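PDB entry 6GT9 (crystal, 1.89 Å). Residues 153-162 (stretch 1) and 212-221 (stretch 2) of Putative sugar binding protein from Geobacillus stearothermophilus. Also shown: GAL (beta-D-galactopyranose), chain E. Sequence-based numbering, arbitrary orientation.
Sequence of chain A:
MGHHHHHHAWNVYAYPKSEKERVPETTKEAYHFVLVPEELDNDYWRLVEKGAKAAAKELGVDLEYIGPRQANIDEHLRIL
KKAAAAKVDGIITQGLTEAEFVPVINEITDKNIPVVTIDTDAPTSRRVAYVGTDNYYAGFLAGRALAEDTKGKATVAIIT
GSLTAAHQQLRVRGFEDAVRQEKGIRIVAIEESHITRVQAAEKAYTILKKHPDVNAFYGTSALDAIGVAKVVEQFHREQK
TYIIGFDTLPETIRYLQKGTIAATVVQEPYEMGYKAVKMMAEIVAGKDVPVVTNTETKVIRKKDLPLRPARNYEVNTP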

# COMPACT_ATOMS: atom_id res chain seq x y z
N LYS A 153 21.87 10.65 11.07
CA LYS A 153 22.84 9.60 11.36
C LYS A 153 22.11 8.28 11.60
O LYS A 153 21.42 8.12 12.62
N ALA A 154 22.26 7.33 10.68
CA ALA A 154 21.54 6.07 10.79
C ALA A 154 22.12 5.04 9.83
O ALA A 154 22.51 5.39 8.71
N THR A 155 22.15 3.79 10.27
CA THR A 155 22.49 2.64 9.44
C THR A 155 21.18 1.91 9.16
O THR A 155 20.63 1.26 10.05
N VAL A 156 20.70 2.02 7.92
CA VAL A 156 19.30 1.73 7.59
C VAL A 156 19.20 0.41 6.85
O VAL A 156 19.95 0.16 5.90
N ALA A 157 18.23 -0.41 7.25
CA ALA A 157 17.74 -1.51 6.44
C ALA A 157 16.29 -1.24 6.06
O ALA A 157 15.53 -0.64 6.83
N ILE A 158 15.91 -1.73 4.88
CA ILE A 158 14.58 -1.52 4.31
C ILE A 158 13.92 -2.87 4.14
O ILE A 158 14.54 -3.80 3.59
N ILE A 159 12.70 -3.00 4.62
CA ILE A 159 11.84 -4.12 4.28
C ILE A 159 10.70 -3.58 3.43
O ILE A 159 10.01 -2.63 3.82
N THR A 160 10.52 -4.16 2.25
CA THR A 160 9.54 -3.69 1.29
C THR A 160 8.64 -4.86 0.89
O THR A 160 9.05 -6.02 0.96
N GLY A 161 7.41 -4.54 0.51
CA GLY A 161 6.47 -5.60 0.15
C GLY A 161 6.97 -6.48 -0.99
O GLY A 161 6.83 -7.70 -0.95
N SER A 162 7.54 -5.86 -2.02
CA SER A 162 8.15 -6.57 -3.14
C SER A 162 8.96 -5.56 -3.93
O SER A 162 8.73 -4.36 -3.85
N PRO A 212 25.12 -6.52 11.80
CA PRO A 212 24.90 -6.13 13.20
C PRO A 212 24.93 -4.63 13.42
O PRO A 212 24.54 -4.19 14.51
N ASP A 213 25.37 -3.85 12.45
CA ASP A 213 25.44 -2.40 12.63
C ASP A 213 24.13 -1.69 12.29
O ASP A 213 24.02 -0.49 12.57
N VAL A 214 23.14 -2.38 11.72
CA VAL A 214 21.84 -1.76 11.46
C VAL A 214 21.24 -1.27 12.76
O VAL A 214 21.13 -2.02 13.74
N ASN A 215 20.85 0.00 12.79
CA ASN A 215 20.13 0.56 13.93
C ASN A 215 18.87 1.30 13.50
O ASN A 215 18.26 2.01 14.31
N ALA A 216 18.45 1.15 12.24
CA ALA A 216 17.24 1.78 11.74
C ALA A 216 16.59 0.89 10.69
O ALA A 216 17.27 0.36 9.80
N PHE A 217 15.27 0.74 10.78
CA PHE A 217 14.48 0.00 9.79
C PHE A 217 13.42 0.91 9.19
O PHE A 217 12.85 1.75 9.88
N TYR A 218 13.16 0.70 7.90
CA TYR A 218 12.09 1.37 7.16
C TYR A 218 11.25 0.29 6.49
O TYR A 218 11.76 -0.44 5.63
N GLY A 219 9.98 0.18 6.88
CA GLY A 219 9.05 -0.76 6.25
C GLY A 219 8.10 0.01 5.35
O GLY A 219 7.64 1.10 5.70
N THR A 220 7.81 -0.55 4.17
CA THR A 220 7.06 0.21 3.17
C THR A 220 5.66 -0.33 2.93
O THR A 220 4.97 0.19 2.04
N SER A 221 5.22 -1.34 3.67
CA SER A 221 3.86 -1.84 3.55
C SER A 221 3.35 -2.16 4.95
O SER A 221 4.09 -2.12 5.93

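Residues 154-160 and 216-219 lie side by side as parallel strands, and their extended backbones send successive side chains to alternate faces of the sheet. The backbone ladder runs from Ala157 N to Ala216 O (2.8 Å), Tyr218 N to Ala157 O (2.9 Å), Ile159 N to Tyr218 O (2.9 Å) and Thr220 N to Ile159 O (3.0 Å).

Apolar packing follows the two faces. On one, Val156 (t) sets CG2 4.0 Å from Ala216 CB, the small alanine also meeting Ala154 CB at 4.0 Å. Further along, Ile158 (m, t) brings CG1 to 4.0 Å from Tyr218 CD2, at the edge of a ring carried by a t rotamer. On the other face, Phe217 (m) lays its ring obliquely by Ala157 and Ile159 (m, t): CE2 is 3.9 Å from Ala157 CB, and CD2 is 4.3 Å from Ile159 CD1. Gly219 adds no side chain here.

Polar side chains serve the ends. Asn215 (p) turns its amide inward, and its OD1 accepts a hydrogen bond from Thr155 N at 2.8 Å, a job suited to a short carboxamide. Thr155 (m) points toward stretch 2, with CB 3.3 Å from Asp213 O. At the other end, Thr160 (t) and Thr220 (p) bring their OG1 atoms within 2.8 Å. Beyond them, Ser221 (p) places CB 3.4 Å from O5 of galactose, while its OG is hydrogen-bonded elsewhere in the structure.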

# COMPACT_ATOMS: atom_id res chain seq x y z
CB LYS A 153 23.69 10.00 12.56
CG LYS A 153 24.44 11.31 12.32
CD LYS A 153 24.88 11.99 13.60
CE LYS A 153 23.70 12.57 14.37
NZ LYS A 153 24.17 13.38 15.55
CB ALA A 154 20.04 6.25 10.51
CB THR A 155 23.51 1.74 10.14
OG1 THR A 155 24.71 2.49 10.40
CG2 THR A 155 23.85 0.54 9.25
CB VAL A 156 18.69 2.86 6.75
CG1 VAL A 156 17.26 2.53 6.38
CG2 VAL A 156 18.78 4.18 7.50
CB ALA A 157 17.84 -2.85 7.18
CB ILE A 158 14.63 -0.79 2.96
CG1 ILE A 158 15.20 0.61 3.13
CG2 ILE A 158 13.22 -0.75 2.31
CD1 ILE A 158 15.29 1.42 1.83
CB ILE A 159 11.37 -4.85 5.55
CG1 ILE A 159 12.63 -5.34 6.30
CG2 ILE A 159 10.45 -5.99 5.21
CD1 ILE A 159 12.36 -6.19 7.46
CB THR A 160 10.24 -3.05 0.06
OG1 THR A 160 9.28 -2.38 -0.77
CG2 THR A 160 10.99 -4.09 -0.76
CB SER A 162 7.10 -7.24 -4.03
OG SER A 162 6.23 -6.30 -4.63
CB PRO A 212 26.04 -6.83 13.95
CG PRO A 212 26.43 -7.96 13.06
CD PRO A 212 26.26 -7.45 11.66
CB ASP A 213 26.60 -1.83 11.79
CG ASP A 213 26.51 -2.21 10.31
OD1 ASP A 213 25.83 -3.21 9.98
OD2 ASP A 213 27.14 -1.52 9.48
CB VAL A 214 20.90 -2.76 10.76
CG1 VAL A 214 19.46 -2.25 10.78
CG2 VAL A 214 21.36 -3.00 9.34
CB ASN A 215 21.06 1.49 14.75
CG ASN A 215 21.65 2.63 13.92
OD1 ASN A 215 21.25 2.88 12.78
ND2 ASN A 215 22.62 3.33 14.51
CB ALA A 216 17.54 3.17 11.16
CB PHE A 217 13.77 -1.20 10.41
CG PHE A 217 14.66 -2.39 10.65
CD1 PHE A 217 15.36 -2.51 11.85
CD2 PHE A 217 14.77 -3.40 9.71
CE1 PHE A 217 16.16 -3.62 12.10
CE2 PHE A 217 15.59 -4.52 9.94
CZ PHE A 217 16.28 -4.63 11.14
CB TYR A 218 12.67 2.32 6.12
CG TYR A 218 11.70 2.87 5.08
CD1 TYR A 218 10.44 3.33 5.45
CD2 TYR A 218 12.08 3.00 3.76
CE1 TYR A 218 9.56 3.87 4.51
CE2 TYR A 218 11.21 3.54 2.81
CZ TYR A 218 9.96 3.99 3.20
OH TYR A 218 9.11 4.53 2.25
CB THR A 220 7.82 0.27 1.84
OG1 THR A 220 7.89 -1.04 1.24
CG2 THR A 220 9.24 0.80 2.05
CB SER A 221 3.79 -3.05 2.60
OG SER A 221 4.43 -4.20 3.15
C1 GAL E . -0.04 -1.15 2.29
C2 GAL E . -0.27 -1.05 0.79
C3 GAL E . -1.23 -2.14 0.29
C4 GAL E . -0.71 -3.52 0.68
C5 GAL E . -0.40 -3.57 2.17
C6 GAL E . 0.31 -4.86 2.58
O1 GAL E . 0.86 -0.15 2.70
O2 GAL E . -0.84 0.22 0.45
O3 GAL E . -1.28 -2.13 -1.10
O4 GAL E . 0.48 -3.82 -0.06
O5 GAL E . 0.48 -2.45 2.61
O6 GAL E . 0.24 -5.05 3.98